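DegQ (Legionella fallonii, PDB 3PV5) acts as an HtrA-family protease that assembles into large self-compartmentizing 12-mers and probably degrades misfolded proteins. Local coordinates at residues A[177-182]-A[193-198]; A[140-145]-A[214-219]. All coordinates share one frame; numbering follows the deposited sequence.

Both contacts involve the second six-stranded antiparallel barrel of the trypsin-like domain, with centres about 15 Å apart; of interaction 2, only 214-219 lies on one of its strands. Along the chain the order is 140-145, 177-182, 193-198, 214-219, so both segments of interaction 1 fall between those of interaction 2. Interaction 1 pairs two neighbouring barrel strands; interaction 2 lays the connection entering this barrel against strand 216-221. Strand 234-238 separates strands 194-196 and 216-221 in the sheet order, yet the contacts meet directly, Ile194 CD1 packing 3.9 Å from Ile217 O. Interaction 1 builds part of the barrel wall, while interaction 2 ties the inter-barrel connection to it.

Interaction 1 of 2, residues A[177-182]-A[193-198]; sequences VSALKR and FIQTDA
A classic beta bulge joins strands 172-179 and 194-196, with Ser178 and Ala179 both facing Gln195. The evidence lies in the bonding: Gln195 O accepts from Ser178 N at 2.8 Å and from Ala179 N at 3.3 Å. Both donors reach this oxygen from the same face of its carbonyl plane, and Ala179 N stands well above it, 54° out, although its N-H points almost straight at the acceptor (173°). In return, Gln195 N donates to Ala179 O at 2.9 Å. The extra residue shifts the register by one between the Val177-Thr196 and Ala179-Gln195 pairs.

The side chain of Gln195 runs along the bulge on the face it shares with Ala179. With CG anti to the backbone N (chi1 164°) and the rest of the chain extended, its amide passes Ala179 CB, which is 4.2 Å from Gln195 CD, and brings NE2 to 4.0 Å from Ser178 CB; NE2 also makes a weak hydrogen bond to Ser171 OG of the second subunit. At the other end of the bulge, Ser178 OG approaches the Thr196-Asp197 peptide without a hydrogen bond to it. A looser apolar touch joins Val177 CG1 to Ile194 CG2 at 4.3 Å. Beyond the paired strands, Lys181 CA makes a CA-H...O contact of 3.4 Å with Phe193 O.

Thr196 OG1 closes an ST turn with Ala198 N, and Asp197 OD2 is hydrogen-bonded to Thr173 OG1 and Phe174 N of the second subunit, so this pairing abuts a subunit interface. Within the barrel, strand 234-238 flanks 194-196 and strand 153-157 flanks 172-179.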
ATOM      1  N   VAL A 177     -40.667  19.519  21.028  1.00 22.89           N
ATOM      2  CA  VAL A 177     -41.047  18.560  19.955  1.00 22.40           C
ATOM      3  C   VAL A 177     -40.791  19.216  18.587  1.00 22.88           C
ATOM      4  O   VAL A 177     -41.318  20.266  18.367  1.00 22.49           O
ATOM      5  CB  VAL A 177     -42.597  18.251  20.079  1.00 22.82           C
ATOM      6  CG1 VAL A 177     -43.097  17.301  18.935  1.00 22.29           C
ATOM      7  CG2 VAL A 177     -42.916  17.678  21.472  1.00 20.11           C
ATOM      8  N   SER A 178     -39.992  18.630  17.692  1.00 25.44           N
ATOM      9  CA  SER A 178     -39.695  19.232  16.372  1.00 28.38           C
ATOM     10  C   SER A 178     -40.613  18.747  15.261  1.00 29.46           C
ATOM     11  O   SER A 178     -40.739  19.464  14.279  1.00 29.40           O
ATOM     12  CB  SER A 178     -38.303  18.886  15.755  1.00 27.70           C
ATOM     13  OG  SER A 178     -37.327  18.625  16.682  1.00 32.40           O
ATOM     14  N   ALA A 179     -41.024  17.485  15.327  1.00 30.48           N
ATOM     15  CA  ALA A 179     -41.951  16.888  14.350  1.00 34.14           C
ATOM     16  C   ALA A 179     -42.673  15.656  14.935  1.00 36.57           C
ATOM     17  O   ALA A 179     -42.073  14.860  15.641  1.00 35.67           O
ATOM     18  CB  ALA A 179     -41.224  16.479  13.051  1.00 32.53           C
ATOM     19  N   LEU A 180     -43.948  15.513  14.604  1.00 40.56           N
ATOM     20  CA  LEU A 180     -44.738  14.392  15.053  1.00 43.69           C
ATOM     21  C   LEU A 180     -44.520  13.172  14.213  1.00 46.38           C
ATOM     22  O   LEU A 180     -44.118  13.251  13.075  1.00 46.92           O
ATOM     23  CB  LEU A 180     -46.208  14.747  15.043  1.00 44.05           C
ATOM     24  CG  LEU A 180     -46.602  15.914  15.948  1.00 44.92           C
ATOM     25  CD1 LEU A 180     -48.117  16.115  15.812  1.00 47.89           C
ATOM     26  CD2 LEU A 180     -46.204  15.732  17.383  1.00 41.80           C
ATOM     27  N   LYS A 181     -44.774  12.024  14.822  1.00 51.32           N
ATOM     28  CA  LYS A 181     -44.549  10.717  14.200  1.00 54.78           C
ATOM     29  C   LYS A 181     -45.346  10.660  12.892  1.00 57.07           C
ATOM     30  O   LYS A 181     -46.456  11.237  12.801  1.00 57.98           O
ATOM     31  CB  LYS A 181     -44.963   9.568  15.163  1.00 55.42           C
ATOM     32  CG  LYS A 181     -45.239   8.184  14.479  1.00 56.16           C
ATOM     33  CD  LYS A 181     -45.142   7.061  15.485  1.00 58.60           C
ATOM     34  CE  LYS A 181     -45.340   5.680  14.845  1.00 58.21           C
ATOM     35  NZ  LYS A 181     -45.483   4.627  15.919  1.00 57.08           N
ATOM     36  N   ARG A 182     -44.806   9.951  11.903  1.00 59.61           N
ATOM     37  CA  ARG A 182     -45.404   9.958  10.572  1.00 62.14           C
ATOM     38  C   ARG A 182     -45.223   8.684   9.716  1.00 63.57           C
ATOM     39  O   ARG A 182     -45.226   8.770   8.468  1.00 65.13           O
ATOM     40  CB  ARG A 182     -44.896  11.222   9.809  1.00 62.48           C
ATOM     41  CG  ARG A 182     -45.828  12.414   9.942  1.00 64.75           C
ATOM     42  CD  ARG A 182     -47.208  12.131   9.292  1.00 68.58           C
ATOM     43  NE  ARG A 182     -47.451  12.932   8.078  1.00 71.29           N
ATOM     44  CZ  ARG A 182     -47.039  12.622   6.847  1.00 73.81           C
ATOM     45  NH1 ARG A 182     -46.342  11.519   6.601  1.00 73.81           N
ATOM     46  NH2 ARG A 182     -47.324  13.436   5.843  1.00 76.64           N
ATOM     47  N   PHE A 193     -40.959   7.843  14.555  1.00 45.92           N
ATOM     48  CA  PHE A 193     -41.041   8.309  15.977  1.00 42.50           C
ATOM     49  C   PHE A 193     -41.389   9.769  16.263  1.00 39.55           C
ATOM     50  O   PHE A 193     -41.345  10.594  15.370  1.00 40.88           O
ATOM     51  CB  PHE A 193     -39.720   8.084  16.592  1.00 42.44           C
ATOM     52  CG  PHE A 193     -39.047   6.800  16.210  1.00 41.03           C
ATOM     53  CD1 PHE A 193     -39.290   5.644  16.918  1.00 38.07           C
ATOM     54  CD2 PHE A 193     -38.069   6.788  15.215  1.00 44.33           C
ATOM     55  CE1 PHE A 193     -38.608   4.471  16.602  1.00 42.89           C
ATOM     56  CE2 PHE A 193     -37.375   5.600  14.852  1.00 46.94           C
ATOM     57  CZ  PHE A 193     -37.628   4.434  15.557  1.00 43.93           C
ATOM     58  N   ILE A 194     -41.744  10.112  17.500  1.00 35.71           N
ATOM     59  CA  ILE A 194     -41.806  11.528  17.890  1.00 32.51           C
ATOM     60  C   ILE A 194     -40.356  12.080  17.769  1.00 31.50           C
ATOM     61  O   ILE A 194     -39.382  11.394  18.045  1.00 29.65           O
ATOM     62  CB  ILE A 194     -42.167  11.727  19.286  1.00 32.33           C
ATOM     63  CG1 ILE A 194     -43.578  11.237  19.621  1.00 31.63           C
ATOM     64  CG2 ILE A 194     -41.996  13.190  19.702  1.00 29.56           C
ATOM     65  CD1 ILE A 194     -43.761  11.164  21.195  1.00 31.18           C
ATOM     66  N   GLN A 195     -40.213  13.291  17.278  1.00 29.37           N
ATOM     67  CA  GLN A 195     -38.911  13.807  17.066  1.00 28.75           C
ATOM     68  C   GLN A 195     -38.843  15.122  17.814  1.00 25.79           C
ATOM     69  O   GLN A 195     -39.821  15.844  17.923  1.00 24.26           O
ATOM     70  CB  GLN A 195     -38.670  13.901  15.569  1.00 30.38           C
ATOM     71  CG  GLN A 195     -37.493  14.777  15.121  1.00 34.78           C
ATOM     72  CD  GLN A 195     -37.374  14.949  13.530  1.00 37.46           C
ATOM     73  OE1 GLN A 195     -37.526  13.973  12.752  1.00 36.51           O
ATOM     74  NE2 GLN A 195     -37.061  16.207  13.088  1.00 37.05           N
ATOM     75  N   THR A 196     -37.661  15.392  18.344  1.00 24.24           N
ATOM     76  CA  THR A 196     -37.381  16.414  19.312  1.00 22.64           C
ATOM     77  C   THR A 196     -36.048  17.072  18.953  1.00 21.60           C
ATOM     78  O   THR A 196     -35.252  16.438  18.282  1.00 18.69           O
ATOM     79  CB  THR A 196     -37.028  15.643  20.655  1.00 23.22           C
ATOM     80  OG1 THR A 196     -37.020  16.474  21.784  1.00 28.36           O
ATOM     81  CG2 THR A 196     -35.651  15.297  20.632  1.00 20.13           C
ATOM     82  N   ASP A 197     -35.722  18.253  19.524  1.00 21.84           N
ATOM     83  CA  ASP A 197     -34.297  18.716  19.597  1.00 22.37           C
ATOM     84  C   ASP A 197     -33.666  18.616  21.021  1.00 23.43           C
ATOM     85  O   ASP A 197     -32.772  19.348  21.365  1.00 22.84           O
ATOM     86  CB  ASP A 197     -34.086  20.147  19.070  1.00 21.74           C
ATOM     87  CG  ASP A 197     -34.787  21.147  19.866  1.00 21.87           C
ATOM     88  OD1 ASP A 197     -35.374  20.832  20.947  1.00 21.29           O
ATOM     89  OD2 ASP A 197     -34.818  22.271  19.368  1.00 25.28           O
ATOM     90  N   ALA A 198     -34.156  17.678  21.811  1.00 24.89           N
ATOM     91  CA  ALA A 198     -33.638  17.342  23.143  1.00 24.23           C
ATOM     92  C   ALA A 198     -32.768  16.117  23.055  1.00 24.85           C
ATOM     93  O   ALA A 198     -33.185  14.986  23.340  1.00 25.09           O
ATOM     94  CB  ALA A 198     -34.816  17.103  24.084  1.00 23.12           C
TER

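Interaction 2 of 2, residues A[140-145]-A[214-219]; sequences LVIGDS and GELIGI
Leu216 turns its CG away from its own N, trans at chi1 -172°, which brings Leu216 CD2 against both Leu140 CD1 and Ile142 CD1. Leu140 crosses it at about a right angle, Leu140 CD2 packing 3.7 Å from Leu216 CB, whereas Ile142 runs beside it and points the same way, with Ile142 CD1 4.1 Å from Leu216 CD2. Glu215 has its CG beside its own backbone N (chi1 -52°) and then extends, so that its methylenes pass Val141 CG2 obliquely.

The backbones meet in a single bridge centred on Ile142 and Leu216. Leu216 N donates to Val141 O at 2.9 Å, and Leu216 O accepts from Gly143 N at 2.9 Å. One residue thus binds the residues before and after Ile142. A water prolongs the pairing, accepting from Val141 N at 2.9 Å and donating to Gly214 O at 2.8 Å. Further on, Ser145 CB rests 3.3 Å from Ile217 O, while Ser145 OG is hydrogen-bonded to Asn240 N at the start of helix 239-252.

Leu216 also packs on Val82 and Ile84 of strand 74-85 in the first barrel and on Ile239 of helix 239-252. Segment 140-145 belongs to the connection from strand 127-131 of one barrel to strand 153-157 of the other; its bridge to strand 216-221 thus lies where the two barrels of the trypsin fold are joined.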
ATOM      1  N   LEU A 140     -44.452   7.833  37.558  1.00 34.96           N
ATOM      2  CA  LEU A 140     -44.864   9.200  37.219  1.00 35.37           C
ATOM      3  C   LEU A 140     -46.200   9.203  36.541  1.00 36.10           C
ATOM      4  O   LEU A 140     -46.676   8.140  36.104  1.00 35.76           O
ATOM      5  CB  LEU A 140     -43.873   9.896  36.279  1.00 35.22           C
ATOM      6  CG  LEU A 140     -43.006   9.235  35.202  1.00 33.97           C
ATOM      7  CD1 LEU A 140     -43.580   7.972  34.665  1.00 34.41           C
ATOM      8  CD2 LEU A 140     -42.584  10.275  34.020  1.00 23.90           C
ATOM      9  N   VAL A 141     -46.819  10.368  36.399  1.00 36.27           N
ATOM     10  CA  VAL A 141     -48.056  10.310  35.663  1.00 37.30           C
ATOM     11  C   VAL A 141     -47.838  10.023  34.161  1.00 38.96           C
ATOM     12  O   VAL A 141     -47.003  10.604  33.511  1.00 39.45           O
ATOM     13  CB  VAL A 141     -49.078  11.409  35.949  1.00 37.49           C
ATOM     14  CG1 VAL A 141     -48.699  12.404  37.129  1.00 33.48           C
ATOM     15  CG2 VAL A 141     -49.557  12.022  34.639  1.00 37.23           C
ATOM     16  N   ILE A 142     -48.554   9.026  33.658  1.00 40.84           N
ATOM     17  CA  ILE A 142     -48.501   8.641  32.253  1.00 41.97           C
ATOM     18  C   ILE A 142     -49.373   9.652  31.525  1.00 42.25           C
ATOM     19  O   ILE A 142     -50.365  10.118  32.085  1.00 43.52           O
ATOM     20  CB  ILE A 142     -49.073   7.237  32.043  1.00 42.25           C
ATOM     21  CG1 ILE A 142     -48.517   6.249  33.074  1.00 42.63           C
ATOM     22  CG2 ILE A 142     -48.706   6.708  30.693  1.00 42.02           C
ATOM     23  CD1 ILE A 142     -47.040   6.130  33.065  1.00 43.41           C
ATOM     24  N   GLY A 143     -48.995  10.065  30.321  1.00 41.89           N
ATOM     25  CA  GLY A 143     -49.763  11.117  29.623  1.00 40.85           C
ATOM     26  C   GLY A 143     -50.308  10.582  28.336  1.00 40.53           C
ATOM     27  O   GLY A 143     -50.157   9.404  28.020  1.00 40.45           O
ATOM     28  N   ASP A 144     -50.899  11.466  27.559  1.00 41.06           N
ATOM     29  CA  ASP A 144     -51.481  11.092  26.283  1.00 41.17           C
ATOM     30  C   ASP A 144     -50.660  11.697  25.170  1.00 41.35           C
ATOM     31  O   ASP A 144     -50.639  12.902  24.972  1.00 41.10           O
ATOM     32  CB  ASP A 144     -52.907  11.619  26.229  1.00 41.22           C
ATOM     33  CG  ASP A 144     -53.617  11.287  24.929  1.00 41.21           C
ATOM     34  OD1 ASP A 144     -53.069  10.539  24.060  1.00 38.54           O
ATOM     35  OD2 ASP A 144     -54.769  11.783  24.801  1.00 46.69           O
ATOM     36  N   SER A 145     -50.000  10.838  24.432  1.00 41.90           N
ATOM     37  CA  SER A 145     -49.127  11.267  23.421  1.00 42.01           C
ATOM     38  C   SER A 145     -49.835  11.651  22.123  1.00 43.96           C
ATOM     39  O   SER A 145     -49.160  12.171  21.186  1.00 43.85           O
ATOM     40  CB  SER A 145     -48.091  10.186  23.162  1.00 41.81           C
ATOM     41  OG  SER A 145     -48.592   9.086  22.461  1.00 40.97           O
ATOM     42  N   GLY A 214     -44.287  17.098  33.467  1.00 35.06           N
ATOM     43  CA  GLY A 214     -43.713  15.950  34.065  1.00 34.42           C
ATOM     44  C   GLY A 214     -44.362  14.652  33.707  1.00 34.62           C
ATOM     45  O   GLY A 214     -43.957  13.626  34.229  1.00 35.51           O
ATOM     46  N   GLU A 215     -45.323  14.652  32.778  1.00 33.79           N
ATOM     47  CA  GLU A 215     -45.968  13.427  32.408  1.00 33.02           C
ATOM     48  C   GLU A 215     -45.168  12.678  31.375  1.00 32.14           C
ATOM     49  O   GLU A 215     -44.567  13.295  30.491  1.00 33.43           O
ATOM     50  CB  GLU A 215     -47.343  13.746  31.847  1.00 34.12           C
ATOM     51  CG  GLU A 215     -48.184  14.642  32.791  1.00 34.93           C
ATOM     52  CD  GLU A 215     -49.466  15.145  32.166  1.00 38.15           C
ATOM     53  OE1 GLU A 215     -49.570  15.252  30.901  1.00 37.40           O
ATOM     54  OE2 GLU A 215     -50.371  15.465  32.977  1.00 45.27           O
ATOM     55  N   LEU A 216     -45.171  11.352  31.445  1.00 29.65           N
ATOM     56  CA  LEU A 216     -44.503  10.543  30.438  1.00 28.80           C
ATOM     57  C   LEU A 216     -45.295  10.579  29.086  1.00 28.73           C
ATOM     58  O   LEU A 216     -46.419  10.089  28.997  1.00 30.30           O
ATOM     59  CB  LEU A 216     -44.358   9.116  30.931  1.00 27.62           C
ATOM     60  CG  LEU A 216     -43.527   8.116  30.153  1.00 27.92           C
ATOM     61  CD1 LEU A 216     -42.029   8.543  30.067  1.00 24.73           C
ATOM     62  CD2 LEU A 216     -43.704   6.640  30.747  1.00 23.71           C
ATOM     63  N   ILE A 217     -44.685  11.138  28.049  1.00 27.93           N
ATOM     64  CA  ILE A 217     -45.273  11.221  26.708  1.00 26.15           C
ATOM     65  C   ILE A 217     -44.590  10.298  25.692  1.00 25.31           C
ATOM     66  O   ILE A 217     -45.145   9.989  24.648  1.00 25.35           O
ATOM     67  CB  ILE A 217     -45.478  12.689  26.310  1.00 27.34           C
ATOM     68  CG1 ILE A 217     -44.195  13.538  26.246  1.00 25.10           C
ATOM     69  CG2 ILE A 217     -46.385  13.349  27.361  1.00 27.80           C
ATOM     70  CD1 ILE A 217     -43.210  12.901  25.468  1.00 27.04           C
ATOM     71  N   GLY A 218     -43.461   9.701  26.054  1.00 25.27           N
ATOM     72  CA  GLY A 218     -42.838   8.687  25.205  1.00 23.60           C
ATOM     73  C   GLY A 218     -41.619   8.060  25.851  1.00 23.33           C
ATOM     74  O   GLY A 218     -41.230   8.427  26.945  1.00 23.74           O
ATOM     75  N   ILE A 219     -40.992   7.153  25.134  1.00 23.21           N
ATOM     76  CA  ILE A 219     -39.892   6.392  25.575  1.00 23.01           C
ATOM     77  C   ILE A 219     -38.796   6.541  24.584  1.00 23.81           C
ATOM     78  O   ILE A 219     -39.035   6.299  23.422  1.00 23.64           O
ATOM     79  CB  ILE A 219     -40.297   4.859  25.635  1.00 23.54           C
ATOM     80  CG1 ILE A 219     -41.256   4.634  26.820  1.00 23.82           C
ATOM     81  CG2 ILE A 219     -39.088   3.998  25.748  1.00 20.51           C
ATOM     82  CD1 ILE A 219     -40.652   4.944  28.196  1.00 18.83           C
TER
HETATM   83  O   HOH W   1     -45.688  13.020  36.354  1.00 31.44           O